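Local atomic coordinates of beta 1-3 glucanase (Clostridium beijerinckii NCIMB 8052, PDB entry 5H4E), a protein that probably hydrolyses the beta-1,3-glycosidic bonds of glucans, as a glycoside hydrolase domain of family 64. Residues A[25-30]-A[98-103]; A[136-141]-A[151-156]; A[161-166]-A[370-375]; A[177-182]-A[340-345]; A[345-350]-A[358-363]. All blocks are in the same frame, centred on the assembly; numbering follows the deposited sequence.

Interaction 1. Residues A[25-30]-A[98-103]; sequences QIYWAI and YISYGK
Ile26 to Ala29 pairs antiparallel with Tyr98 to Tyr101, joining two neighbouring strands in the large antiparallel sheet. Two hydrogen-bonded pairs hold the backbones: Tyr27 N meets Ser100 O at 2.9 Å with an N-H...O angle of 171°, and Ala29 N meets Tyr98 O at 3.1 Å. Past the strand end, Gly102 N reaches Gln25 O at 2.7 Å. One face carries the apolar residues suited to a buried interior: Ile26 CG2 touches Ile99 CG2 at 3.7 Å, while Ile26 CG1 runs beside Tyr101 CD1 at 3.9 Å. On the other face the Tyr27 ring lies against the turn, with Lys103 C over one ring face and Lys103 CA 3.6 Å from Tyr27 CE2. The Ser100 hydroxyl ties back to the turn: OG, between the backbone N and the carbonyl carbon (chi1 59°), bonds Lys103 O at 2.7 Å. Strand 95-101 pairs onward with strand 136-144, and its Ile99 and Tyr101 pack on strand 366-374, where Tyr101 OH bonds Gly374 O.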
# COMPACT_ATOMS: atom_id res chain seq x y z
N GLN A 25 -21.88 12.24 -2.08
CA GLN A 25 -20.64 12.72 -2.69
C GLN A 25 -19.46 11.76 -2.46
O GLN A 25 -18.31 12.10 -2.74
CB GLN A 25 -20.30 14.11 -2.16
CG GLN A 25 -21.37 15.14 -2.49
CD GLN A 25 -21.17 16.46 -1.79
OE1 GLN A 25 -20.71 16.50 -0.65
NE2 GLN A 25 -21.54 17.55 -2.46
N ILE A 26 -19.77 10.59 -1.93
CA ILE A 26 -18.75 9.57 -1.69
C ILE A 26 -19.02 8.38 -2.59
O ILE A 26 -20.14 7.88 -2.63
CB ILE A 26 -18.75 9.15 -0.21
CG1 ILE A 26 -18.41 10.35 0.68
CG2 ILE A 26 -17.75 8.00 0.02
CD1 ILE A 26 -18.56 10.06 2.17
N TYR A 27 -18.00 7.93 -3.32
CA TYR A 27 -18.16 6.83 -4.26
C TYR A 27 -17.26 5.66 -3.92
O TYR A 27 -16.09 5.86 -3.65
CB TYR A 27 -17.84 7.29 -5.68
CG TYR A 27 -18.71 8.42 -6.17
CD1 TYR A 27 -19.72 8.18 -7.10
CD2 TYR A 27 -18.51 9.73 -5.74
CE1 TYR A 27 -20.52 9.21 -7.58
CE2 TYR A 27 -19.32 10.78 -6.21
CZ TYR A 27 -20.31 10.50 -7.14
OH TYR A 27 -21.12 11.50 -7.63
N TRP A 28 -17.79 4.44 -3.95
CA TRP A 28 -16.93 3.27 -3.77
C TRP A 28 -17.05 2.25 -4.90
O TRP A 28 -18.10 2.13 -5.54
CB TRP A 28 -17.22 2.60 -2.43
CG TRP A 28 -18.58 1.99 -2.34
CD1 TRP A 28 -19.71 2.59 -1.87
CD2 TRP A 28 -18.95 0.67 -2.73
NE1 TRP A 28 -20.77 1.72 -1.94
CE2 TRP A 28 -20.33 0.53 -2.46
CE3 TRP A 28 -18.26 -0.41 -3.27
CZ2 TRP A 28 -21.02 -0.64 -2.73
CZ3 TRP A 28 -18.95 -1.58 -3.53
CH2 TRP A 28 -20.32 -1.68 -3.25
N ALA A 29 -15.95 1.54 -5.13
CA ALA A 29 -15.89 0.41 -6.04
C ALA A 29 -14.90 -0.60 -5.49
O ALA A 29 -13.88 -0.21 -4.92
CB ALA A 29 -15.48 0.85 -7.45
N ILE A 30 -15.19 -1.89 -5.62
CA ILE A 30 -14.21 -2.92 -5.24
C ILE A 30 -13.78 -3.70 -6.48
O ILE A 30 -14.62 -4.27 -7.18
CB ILE A 30 -14.76 -3.91 -4.21
CG1 ILE A 30 -15.18 -3.17 -2.93
CG2 ILE A 30 -13.72 -4.97 -3.87
CD1 ILE A 30 -15.90 -4.07 -1.93
N TYR A 98 -11.67 1.19 -3.76
CA TYR A 98 -11.42 2.61 -3.99
C TYR A 98 -12.58 3.42 -3.45
O TYR A 98 -13.73 3.11 -3.72
CB TYR A 98 -11.25 2.93 -5.49
CG TYR A 98 -10.00 2.37 -6.14
CD1 TYR A 98 -8.81 3.09 -6.12
CD2 TYR A 98 -10.02 1.16 -6.81
CE1 TYR A 98 -7.67 2.61 -6.72
CE2 TYR A 98 -8.89 0.66 -7.41
CZ TYR A 98 -7.71 1.39 -7.37
OH TYR A 98 -6.57 0.91 -7.97
N ILE A 99 -12.27 4.47 -2.68
CA ILE A 99 -13.29 5.35 -2.15
C ILE A 99 -12.90 6.78 -2.50
O ILE A 99 -11.86 7.26 -2.04
CB ILE A 99 -13.45 5.18 -0.62
CG1 ILE A 99 -13.85 3.73 -0.31
CG2 ILE A 99 -14.53 6.16 -0.08
CD1 ILE A 99 -13.81 3.39 1.16
N SER A 100 -13.70 7.44 -3.33
CA SER A 100 -13.37 8.79 -3.79
C SER A 100 -14.42 9.79 -3.34
O SER A 100 -15.56 9.43 -3.04
CB SER A 100 -13.20 8.84 -5.31
OG SER A 100 -14.39 8.43 -5.97
N TYR A 101 -14.01 11.05 -3.27
CA TYR A 101 -14.87 12.14 -2.85
C TYR A 101 -15.23 13.01 -4.06
O TYR A 101 -14.37 13.25 -4.92
CB TYR A 101 -14.17 12.99 -1.79
CG TYR A 101 -13.93 12.36 -0.43
CD1 TYR A 101 -14.63 11.23 -0.00
CD2 TYR A 101 -13.02 12.93 0.46
CE1 TYR A 101 -14.41 10.69 1.26
CE2 TYR A 101 -12.79 12.41 1.70
CZ TYR A 101 -13.49 11.30 2.11
OH TYR A 101 -13.23 10.80 3.37
N GLY A 102 -16.47 13.49 -4.13
CA GLY A 102 -16.85 14.45 -5.15
C GLY A 102 -17.24 13.86 -6.49
O GLY A 102 -18.24 14.25 -7.09
N LYS A 103 -16.44 12.91 -6.97
CA LYS A 103 -16.73 12.22 -8.21
C LYS A 103 -16.07 10.85 -8.17
O LYS A 103 -15.14 10.63 -7.39
CB LYS A 103 -16.25 13.02 -9.43
CG LYS A 103 -14.80 13.44 -9.34
CD LYS A 103 -14.17 13.56 -10.73
CE LYS A 103 -14.67 14.76 -11.51
NZ LYS A 103 -14.08 14.82 -12.88

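Interaction 2. Residues A[136-141]-A[151-156]; sequences FEWAEM and NTTRVD
Glu140 and Asn151 face each other as an antiparallel hydrogen-bonded pair in the hairpin of strands 136-144 and 147-151, which 152-156 leaves as a loop. Glu140 CG is anti to its carbonyl carbon (chi1 -62°) and the chain is extended beyond it. CB rests 3.7 Å from Asn151 OD1, CG lies at the edge of the Trp138 ring, and CD comes 4.0 Å from Thr153 CG2. OE1 accepts Asn151 ND2 at 3.1 Å and OE2 accepts Trp138 NE1 at 3.0 Å, each on the anti side but about 30° out of the carboxylate plane; a water bonds each oxygen too. Glutamate suits the place because its two oxygens serve amide and indole at once. Thr153 CG2 sits off-centre over one Trp138 face. At the other end, Arg154 NH1 and NH2 make an end-on salt bridge with Glu137, whose OE2 also accepts from Cys159 N and Tyr160 N; NH2 also bridges to Asp178. Strand 95-101 flanks 136-141, and Tyr162 OH of strand 162-168 bonds Trp138 O and Thr153 N.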
# COMPACT_ATOMS: atom_id res chain seq x y z
N PHE A 136 -9.08 10.68 -3.30
CA PHE A 136 -9.38 9.25 -3.18
C PHE A 136 -8.34 8.54 -2.33
O PHE A 136 -7.20 9.00 -2.20
CB PHE A 136 -9.45 8.59 -4.57
CG PHE A 136 -8.11 8.43 -5.24
CD1 PHE A 136 -7.35 7.29 -5.04
CD2 PHE A 136 -7.63 9.41 -6.10
CE1 PHE A 136 -6.11 7.14 -5.65
CE2 PHE A 136 -6.40 9.26 -6.72
CZ PHE A 136 -5.64 8.13 -6.49
N GLU A 137 -8.76 7.42 -1.74
CA GLU A 137 -7.88 6.45 -1.12
C GLU A 137 -8.37 5.07 -1.55
O GLU A 137 -9.44 4.96 -2.17
CB GLU A 137 -7.88 6.57 0.41
CG GLU A 137 -7.49 7.94 0.92
CD GLU A 137 -5.98 8.19 0.91
OE1 GLU A 137 -5.22 7.40 0.30
OE2 GLU A 137 -5.55 9.19 1.51
N TRP A 138 -7.61 4.02 -1.25
CA TRP A 138 -8.17 2.67 -1.34
C TRP A 138 -7.76 1.81 -0.13
O TRP A 138 -6.70 2.00 0.46
CB TRP A 138 -7.76 1.97 -2.67
CG TRP A 138 -6.30 1.57 -2.81
CD1 TRP A 138 -5.71 0.45 -2.31
CD2 TRP A 138 -5.28 2.26 -3.54
NE1 TRP A 138 -4.39 0.41 -2.66
CE2 TRP A 138 -4.10 1.51 -3.41
CE3 TRP A 138 -5.26 3.45 -4.28
CZ2 TRP A 138 -2.89 1.91 -3.99
CZ3 TRP A 138 -4.05 3.84 -4.85
CH2 TRP A 138 -2.88 3.07 -4.70
N ALA A 139 -8.65 0.90 0.24
CA ALA A 139 -8.33 -0.17 1.19
C ALA A 139 -7.88 -1.38 0.40
O ALA A 139 -8.42 -1.67 -0.68
CB ALA A 139 -9.54 -0.50 2.06
N GLU A 140 -6.87 -2.09 0.90
CA GLU A 140 -6.42 -3.33 0.25
C GLU A 140 -6.93 -4.52 1.07
O GLU A 140 -6.94 -4.46 2.29
CB GLU A 140 -4.90 -3.36 0.13
CG GLU A 140 -4.38 -2.22 -0.75
CD GLU A 140 -2.87 -2.13 -0.82
OE1 GLU A 140 -2.20 -2.52 0.16
OE2 GLU A 140 -2.36 -1.64 -1.85
N MET A 141 -7.37 -5.59 0.41
CA MET A 141 -7.85 -6.74 1.18
C MET A 141 -7.80 -8.04 0.40
O MET A 141 -7.78 -8.05 -0.83
CB MET A 141 -9.28 -6.50 1.66
CG MET A 141 -10.33 -6.81 0.63
SD MET A 141 -11.62 -5.57 0.72
CE MET A 141 -10.73 -4.27 -0.10
N ASN A 151 -6.23 -3.56 4.92
CA ASN A 151 -5.37 -2.48 5.40
C ASN A 151 -5.58 -1.16 4.65
O ASN A 151 -5.95 -1.16 3.47
CB ASN A 151 -3.88 -2.88 5.31
CG ASN A 151 -3.44 -3.22 3.89
OD1 ASN A 151 -3.59 -4.36 3.45
ND2 ASN A 151 -2.91 -2.24 3.16
N THR A 152 -5.36 -0.06 5.37
CA THR A 152 -5.11 1.23 4.73
C THR A 152 -3.70 1.21 4.17
O THR A 152 -2.88 0.38 4.57
CB THR A 152 -5.22 2.40 5.72
OG1 THR A 152 -4.16 2.34 6.68
CG2 THR A 152 -6.56 2.40 6.44
N THR A 153 -3.39 2.12 3.26
CA THR A 153 -2.03 2.14 2.76
C THR A 153 -1.55 3.55 2.45
O THR A 153 -2.26 4.33 1.80
CB THR A 153 -1.89 1.26 1.49
OG1 THR A 153 -0.57 1.39 0.96
CG2 THR A 153 -2.91 1.65 0.42
N ARG A 154 -0.35 3.88 2.93
CA ARG A 154 0.29 5.14 2.53
C ARG A 154 1.50 4.84 1.67
O ARG A 154 2.44 5.63 1.61
CB ARG A 154 0.70 5.97 3.75
CG ARG A 154 -0.35 6.98 4.18
CD ARG A 154 -1.62 6.28 4.63
NE ARG A 154 -2.74 7.21 4.80
CZ ARG A 154 -3.54 7.62 3.82
NH1 ARG A 154 -3.34 7.20 2.57
NH2 ARG A 154 -4.53 8.46 4.08
N VAL A 155 1.48 3.71 0.97
CA VAL A 155 2.64 3.32 0.18
C VAL A 155 2.82 4.25 -1.02
O VAL A 155 3.95 4.55 -1.40
CB VAL A 155 2.50 1.85 -0.27
CG1 VAL A 155 3.55 1.49 -1.32
CG2 VAL A 155 2.63 0.94 0.95
N ASP A 156 1.72 4.73 -1.58
CA ASP A 156 1.78 5.63 -2.74
C ASP A 156 1.53 7.10 -2.37
O ASP A 156 2.09 8.00 -3.00
CB ASP A 156 0.76 5.21 -3.80
CG ASP A 156 1.22 4.02 -4.63
OD1 ASP A 156 2.37 3.59 -4.47
OD2 ASP A 156 0.44 3.53 -5.46
O HOH W 1 -0.07 -0.25 -1.23
O HOH W 2 -1.70 -5.19 1.15

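Interaction 3. Residues A[161-166]-A[370-375]; sequences PYNIQL and IINVGW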
# COMPACT_ATOMS: atom_id res chain seq x y z
N PRO A 161 -7.48 11.52 5.59
CA PRO A 161 -7.32 10.55 6.68
C PRO A 161 -8.39 9.46 6.66
O PRO A 161 -9.58 9.75 6.47
CB PRO A 161 -7.44 11.41 7.93
CG PRO A 161 -8.24 12.59 7.52
CD PRO A 161 -7.83 12.86 6.09
N TYR A 162 -7.98 8.21 6.83
CA TYR A 162 -8.94 7.11 6.94
C TYR A 162 -8.37 5.97 7.77
O TYR A 162 -7.17 5.87 7.97
CB TYR A 162 -9.39 6.62 5.54
CG TYR A 162 -8.41 5.79 4.72
CD1 TYR A 162 -8.81 4.59 4.15
CD2 TYR A 162 -7.11 6.23 4.47
CE1 TYR A 162 -7.92 3.84 3.36
CE2 TYR A 162 -6.23 5.49 3.70
CZ TYR A 162 -6.64 4.30 3.15
OH TYR A 162 -5.75 3.56 2.37
N ASN A 163 -9.27 5.17 8.32
CA ASN A 163 -8.86 4.09 9.19
C ASN A 163 -9.89 3.01 9.06
O ASN A 163 -11.00 3.26 8.57
CB ASN A 163 -8.71 4.58 10.66
CG ASN A 163 -10.02 5.06 11.28
OD1 ASN A 163 -10.86 4.26 11.70
ND2 ASN A 163 -10.17 6.37 11.38
N ILE A 164 -9.53 1.79 9.47
CA ILE A 164 -10.42 0.67 9.29
C ILE A 164 -10.56 -0.05 10.62
O ILE A 164 -9.57 -0.27 11.33
CB ILE A 164 -9.89 -0.30 8.19
CG1 ILE A 164 -9.75 0.45 6.85
CG2 ILE A 164 -10.79 -1.56 8.07
CD1 ILE A 164 -9.00 -0.34 5.78
N GLN A 165 -11.79 -0.40 10.96
CA GLN A 165 -12.06 -1.27 12.10
C GLN A 165 -12.45 -2.65 11.61
O GLN A 165 -13.46 -2.79 10.93
CB GLN A 165 -13.17 -0.70 12.99
CG GLN A 165 -13.60 -1.66 14.12
CD GLN A 165 -14.84 -1.17 14.85
OE1 GLN A 165 -15.53 -0.26 14.38
NE2 GLN A 165 -15.13 -1.76 16.01
N LEU A 166 -11.68 -3.67 11.96
CA LEU A 166 -12.02 -5.03 11.56
C LEU A 166 -12.56 -5.78 12.76
O LEU A 166 -11.94 -5.79 13.84
CB LEU A 166 -10.81 -5.78 10.97
CG LEU A 166 -11.06 -7.26 10.66
CD1 LEU A 166 -12.16 -7.42 9.60
CD2 LEU A 166 -9.78 -7.98 10.21
N ILE A 370 -15.48 -1.69 9.30
CA ILE A 370 -15.94 -0.32 9.08
C ILE A 370 -14.81 0.48 8.43
O ILE A 370 -13.70 0.52 8.95
CB ILE A 370 -16.34 0.41 10.38
CG1 ILE A 370 -17.39 -0.36 11.19
CG2 ILE A 370 -16.77 1.84 10.06
CD1 ILE A 370 -18.69 -0.54 10.49
N ILE A 371 -15.09 1.12 7.29
CA ILE A 371 -14.08 1.96 6.68
C ILE A 371 -14.46 3.41 6.93
O ILE A 371 -15.41 3.96 6.36
CB ILE A 371 -13.92 1.65 5.20
CG1 ILE A 371 -13.63 0.15 5.06
CG2 ILE A 371 -12.76 2.46 4.61
CD1 ILE A 371 -13.66 -0.36 3.65
N ASN A 372 -13.71 4.01 7.85
CA ASN A 372 -13.94 5.36 8.32
C ASN A 372 -13.21 6.36 7.46
O ASN A 372 -11.99 6.48 7.56
CB ASN A 372 -13.48 5.50 9.77
CG ASN A 372 -14.33 4.71 10.73
OD1 ASN A 372 -15.52 4.98 10.90
ND2 ASN A 372 -13.73 3.71 11.35
N VAL A 373 -13.94 7.09 6.63
CA VAL A 373 -13.27 8.03 5.73
C VAL A 373 -13.51 9.46 6.22
O VAL A 373 -14.64 9.85 6.49
CB VAL A 373 -13.74 7.82 4.25
CG1 VAL A 373 -13.31 6.42 3.77
CG2 VAL A 373 -15.27 8.03 4.07
N GLY A 374 -12.43 10.22 6.36
CA GLY A 374 -12.51 11.49 7.05
C GLY A 374 -11.96 12.68 6.28
O GLY A 374 -11.75 12.60 5.07
N TRP A 375 -11.73 13.77 7.00
CA TRP A 375 -11.28 15.02 6.37
C TRP A 375 -10.60 15.94 7.38
O TRP A 375 -10.74 15.72 8.59
CB TRP A 375 -12.47 15.73 5.71
CG TRP A 375 -12.06 16.85 4.80
CD1 TRP A 375 -12.12 18.18 5.08
CD2 TRP A 375 -11.47 16.74 3.49
NE1 TRP A 375 -11.62 18.91 4.02
CE2 TRP A 375 -11.22 18.05 3.03
CE3 TRP A 375 -11.14 15.66 2.67
CZ2 TRP A 375 -10.67 18.31 1.78
CZ3 TRP A 375 -10.58 15.92 1.42
CH2 TRP A 375 -10.35 17.24 0.99
O HOH W 3 -14.75 2.42 13.78
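Asn163 places CG between its backbone N and carbonyl carbon (chi1 64°), whereas Asn372 turns CG anti to its carbonyl carbon (chi1 -68°), and the two amides meet across an antiparallel hydrogen-bonded pair. Asn372 ND2 donates to Asn163 OD1 at 2.9 Å; the amide planes are 39° apart, and the donor lies tilted from the plane of the Asn163 carboxamide. Asparagine suits this partly exposed face because its amide can give and take at once: Asn372 ND2 also donates to a water 2.9 Å away, which in turn donates to Gln165 OE1, and Asn372 OD1 accepts from Asn16. Gln165 NE2 bonds Asn173 OD1, and Gln165 OE1 lies 3.7 Å from Ile370 CG1. The opposite face is apolar and buried, with Ile164 CG1 at 4.3 Å from Ile371 CG2. Beyond the strand Pro161 CG packs 3.7 Å from Trp375 N. Strand 366-374 is central in the mixed sheet, between 9-16 and 162-168, and 173-177 follows 162-168; Ile371 and Val373 pack on strand 95-101, and Pro161 on helix 182-192.

Interaction 4. Residues A[177-182]-A[340-345]; sequences GDTGTR and HSYENK
Gly177 and Thr179 hold His340 and Tyr342 through an isolated beta bridge centred on Asp178 and Ser341, whose CA atoms are 4.4 Å apart. Tyr342 N donates to Gly177 O at 3.1 Å, and Thr179 N donates to His340 O at 3.2 Å, the latter from well above the carbonyl plane. Just past the bridge segment 340-345 folds into two overlapping beta turns, closed by Asn344 N to Ser341 O and Lys345 N to Tyr342 O. Gly177 has a phi of 158°, where a CB would jam against the preceding carbonyl oxygen, so the missing side chain suits the place.

Among the side chains, the methyl of Thr179 does most of the packing. With CG2 anti to the carbonyl carbon, it stands over the centre of the Tyr342 ring, 3.7 Å from the centroid, a CH-pi contact for which a branched residue presenting a methyl is well fitted. Ser341 CB lies 3.1 Å from Gly177 O, and serine suits the place through its OG, which bonds Trp337 O in the last turn of helix 332-339. Asp178 OD2 bonds Arg154 of loop 151-156 and Tyr162 N of strand 162-168. At the Tyr342 hydroxyl a water joins the segments, donating to Asp178 O at 3.0 Å and bonding Tyr342 OH at 2.9 Å.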
# COMPACT_ATOMS: atom_id res chain seq x y z
N GLY A 177 -5.22 2.88 11.31
CA GLY A 177 -5.23 3.89 10.26
C GLY A 177 -4.78 5.24 10.77
O GLY A 177 -4.14 5.33 11.83
N ASP A 178 -5.06 6.29 10.00
CA ASP A 178 -4.61 7.65 10.33
C ASP A 178 -5.31 8.21 11.55
O ASP A 178 -6.47 7.90 11.81
CB ASP A 178 -4.88 8.61 9.16
CG ASP A 178 -4.34 8.09 7.85
OD1 ASP A 178 -3.24 7.52 7.85
OD2 ASP A 178 -5.05 8.23 6.84
N THR A 179 -4.61 9.09 12.26
CA THR A 179 -5.26 9.92 13.28
C THR A 179 -5.10 11.38 12.91
O THR A 179 -4.03 11.78 12.44
CB THR A 179 -4.66 9.70 14.67
OG1 THR A 179 -3.29 10.13 14.67
CG2 THR A 179 -4.73 8.25 15.05
N GLY A 180 -6.14 12.17 13.11
CA GLY A 180 -6.05 13.60 12.84
C GLY A 180 -6.81 14.02 11.61
O GLY A 180 -7.21 13.18 10.80
N THR A 181 -7.00 15.33 11.47
CA THR A 181 -7.64 15.91 10.29
C THR A 181 -6.65 16.09 9.14
O THR A 181 -5.43 16.13 9.33
CB THR A 181 -8.27 17.29 10.58
OG1 THR A 181 -7.22 18.27 10.70
CG2 THR A 181 -9.11 17.27 11.87
N ARG A 182 -7.19 16.20 7.93
CA ARG A 182 -6.38 16.37 6.74
C ARG A 182 -5.51 17.63 6.83
O ARG A 182 -4.29 17.56 6.65
CB ARG A 182 -7.28 16.42 5.51
CG ARG A 182 -6.51 16.43 4.19
CD ARG A 182 -7.49 16.42 3.01
NE ARG A 182 -6.82 16.48 1.72
CZ ARG A 182 -6.58 17.59 1.03
NH1 ARG A 182 -5.96 17.51 -0.15
NH2 ARG A 182 -6.97 18.77 1.49
N HIS A 340 1.61 9.28 13.18
CA HIS A 340 0.23 9.77 13.16
C HIS A 340 -0.76 8.67 12.78
O HIS A 340 -1.49 8.77 11.80
CB HIS A 340 0.11 10.97 12.21
CG HIS A 340 0.95 12.12 12.65
ND1 HIS A 340 2.30 12.20 12.40
CD2 HIS A 340 0.64 13.20 13.41
CE1 HIS A 340 2.78 13.30 12.95
NE2 HIS A 340 1.80 13.93 13.57
N SER A 341 -0.79 7.62 13.59
CA SER A 341 -1.68 6.49 13.35
C SER A 341 -1.95 5.78 14.66
O SER A 341 -1.19 5.93 15.61
CB SER A 341 -1.08 5.53 12.33
OG SER A 341 0.15 5.00 12.81
N TYR A 342 -3.02 4.99 14.71
CA TYR A 342 -3.31 4.21 15.90
C TYR A 342 -2.21 3.18 16.16
O TYR A 342 -1.86 2.40 15.27
CB TYR A 342 -4.66 3.50 15.77
CG TYR A 342 -5.83 4.46 15.69
CD1 TYR A 342 -6.26 5.16 16.82
CD2 TYR A 342 -6.52 4.65 14.50
CE1 TYR A 342 -7.33 6.04 16.75
CE2 TYR A 342 -7.60 5.53 14.42
CZ TYR A 342 -8.00 6.22 15.55
OH TYR A 342 -9.07 7.09 15.45
N GLU A 343 -1.66 3.21 17.38
CA GLU A 343 -0.60 2.28 17.80
C GLU A 343 0.61 2.32 16.88
O GLU A 343 1.35 1.33 16.79
CB GLU A 343 -1.14 0.86 17.87
CG GLU A 343 -2.30 0.70 18.82
CD GLU A 343 -2.78 -0.74 18.90
OE1 GLU A 343 -1.93 -1.65 18.94
OE2 GLU A 343 -4.01 -0.95 18.93
N ASN A 344 0.81 3.46 16.23
CA ASN A 344 1.90 3.64 15.28
C ASN A 344 1.96 2.59 14.16
O ASN A 344 3.04 2.31 13.63
CB ASN A 344 3.24 3.68 16.01
CG ASN A 344 3.51 5.05 16.62
OD1 ASN A 344 2.60 5.72 17.11
ND2 ASN A 344 4.77 5.48 16.56
N LYS A 345 0.80 2.04 13.81
CA LYS A 345 0.69 1.03 12.75
C LYS A 345 0.38 1.70 11.42
O LYS A 345 -0.66 2.35 11.28
CB LYS A 345 -0.39 0.01 13.07
CG LYS A 345 -0.25 -0.70 14.39
CD LYS A 345 0.70 -1.86 14.29
CE LYS A 345 0.56 -2.74 15.53
NZ LYS A 345 1.66 -3.72 15.62
O HOH W 4 -3.00 2.36 12.82
O HOH W 5 -1.07 7.17 9.16
O HOH W 6 -8.70 9.06 13.39

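Interaction 5. Residues A[345-350]-A[358-363]; sequences KSYGFC and SSTLHV
Ser358 sets its CB over the centre of the Tyr347 ring, 3.6 Å from the centroid and 7° off the ring normal, a CH-pi contact that a small side chain can make closely. Thr360 OG1 is anti to its carbonyl carbon (chi1 -68°), which sets it beside this ring, 3.1 Å from Tyr347 CE2; it is hydrogen-bonded to Ser358 OG at 3.0 Å. Along the backbone, Ser358 CA-H points almost straight at Ser346 O (CA to O 3.3 Å, 176° at the hydrogen). Lys345 adds its aliphatic part, CB lying 3.3 Å from Ser358 O, while NZ bonds Asp356 O in the intervening loop. In the next shell, Tyr347 is tied by its backbone to Arg154, and Ser359 OG bonds Thr152 O, so both segments are positioned by the same loop, 151-156. Ser346 packs on helix 332-339; downstream the chain runs into strand 361-363, which pairs antiparallel with strand 147-151, and Leu361 packs on strand 173-177.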
# COMPACT_ATOMS: atom_id res chain seq x y z
N LYS A 345 0.80 2.04 13.81
CA LYS A 345 0.69 1.03 12.75
C LYS A 345 0.38 1.70 11.42
O LYS A 345 -0.66 2.35 11.28
CB LYS A 345 -0.39 0.01 13.07
CG LYS A 345 -0.25 -0.70 14.39
CD LYS A 345 0.70 -1.86 14.29
CE LYS A 345 0.56 -2.74 15.53
NZ LYS A 345 1.66 -3.72 15.62
N SER A 346 1.24 1.52 10.43
CA SER A 346 1.02 2.18 9.15
C SER A 346 1.75 1.46 8.03
O SER A 346 2.88 0.96 8.22
CB SER A 346 1.48 3.65 9.24
OG SER A 346 1.29 4.33 8.00
N TYR A 347 1.12 1.39 6.86
CA TYR A 347 1.86 1.00 5.66
C TYR A 347 2.53 2.24 5.05
O TYR A 347 1.97 2.86 4.14
CB TYR A 347 0.96 0.33 4.63
CG TYR A 347 1.12 -1.17 4.55
CD1 TYR A 347 2.33 -1.73 4.14
CD2 TYR A 347 0.05 -2.02 4.82
CE1 TYR A 347 2.49 -3.10 4.05
CE2 TYR A 347 0.20 -3.41 4.72
CZ TYR A 347 1.42 -3.94 4.33
OH TYR A 347 1.59 -5.31 4.23
N GLY A 348 3.71 2.59 5.55
CA GLY A 348 4.42 3.78 5.07
C GLY A 348 5.30 3.50 3.87
O GLY A 348 5.71 4.41 3.14
N PHE A 349 5.62 2.22 3.67
CA PHE A 349 6.35 1.76 2.49
C PHE A 349 6.05 0.28 2.33
O PHE A 349 5.50 -0.34 3.26
CB PHE A 349 7.87 2.01 2.61
CG PHE A 349 8.53 1.27 3.74
CD1 PHE A 349 8.52 1.79 5.02
CD2 PHE A 349 9.14 0.04 3.52
CE1 PHE A 349 9.12 1.11 6.08
CE2 PHE A 349 9.73 -0.65 4.58
CZ PHE A 349 9.71 -0.11 5.86
N CYS A 350 6.40 -0.27 1.17
CA CYS A 350 6.01 -1.62 0.74
C CYS A 350 6.14 -2.69 1.82
O CYS A 350 5.19 -3.43 2.08
CB CYS A 350 6.85 -2.04 -0.48
SG CYS A 350 6.44 -3.67 -1.18
N SER A 358 2.85 -2.54 10.18
CA SER A 358 1.94 -2.01 9.16
C SER A 358 0.53 -1.88 9.72
O SER A 358 0.24 -2.30 10.84
CB SER A 358 1.93 -2.90 7.91
OG SER A 358 1.06 -4.02 8.09
N SER A 359 -0.36 -1.32 8.90
CA SER A 359 -1.75 -1.14 9.27
C SER A 359 -2.58 -2.40 8.98
O SER A 359 -3.81 -2.35 8.96
CB SER A 359 -2.33 0.04 8.49
OG SER A 359 -2.10 -0.17 7.10
N THR A 360 -1.91 -3.52 8.74
CA THR A 360 -2.64 -4.74 8.37
C THR A 360 -3.47 -5.25 9.53
O THR A 360 -2.95 -5.50 10.61
CB THR A 360 -1.70 -5.87 7.90
OG1 THR A 360 -1.09 -5.51 6.66
CG2 THR A 360 -2.52 -7.17 7.70
N LEU A 361 -4.76 -5.40 9.28
CA LEU A 361 -5.69 -6.10 10.17
C LEU A 361 -5.91 -7.51 9.63
O LEU A 361 -6.00 -7.70 8.41
CB LEU A 361 -7.03 -5.36 10.27
CG LEU A 361 -6.98 -3.92 10.80
CD1 LEU A 361 -8.05 -3.07 10.13
CD2 LEU A 361 -7.19 -3.92 12.29
N HIS A 362 -5.99 -8.49 10.52
CA HIS A 362 -6.15 -9.88 10.08
C HIS A 362 -6.90 -10.71 11.11
O HIS A 362 -6.63 -10.60 12.31
CB HIS A 362 -4.78 -10.50 9.81
CG HIS A 362 -4.80 -11.99 9.74
ND1 HIS A 362 -5.47 -12.69 8.76
CD2 HIS A 362 -4.21 -12.93 10.53
CE1 HIS A 362 -5.30 -13.98 8.94
NE2 HIS A 362 -4.54 -14.16 10.01
N VAL A 363 -7.83 -11.54 10.64
CA VAL A 363 -8.48 -12.51 11.51
C VAL A 363 -9.02 -13.68 10.68
O VAL A 363 -9.41 -13.53 9.52
CB VAL A 363 -9.64 -11.88 12.33
CG1 VAL A 363 -10.84 -11.62 11.44
CG2 VAL A 363 -10.02 -12.79 13.51

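Interactions 1 and 2 lie in one antiparallel sheet, joined where strand 95-101 pairs with strand 136-144; interaction 3 belongs to the mixed sheet packed against it, touching interaction 1 through isoleucines and Tyr101. Interactions 1 and 3 rest on strand pairing, the first buried and largely apolar, the other with one apolar and one watered amide face, while interaction 2 has one bridged pair and is carried mostly by buried charged and amide side chains. Interactions 4 and 5, partly buried, join loops and share Lys345: interaction 4 has two backbone bonds, while interaction 5 rests on van der Waals and CH-pi contacts. Arg154 links interaction 2 to both, by salt bridge to Asp178 and by backbone to Tyr347.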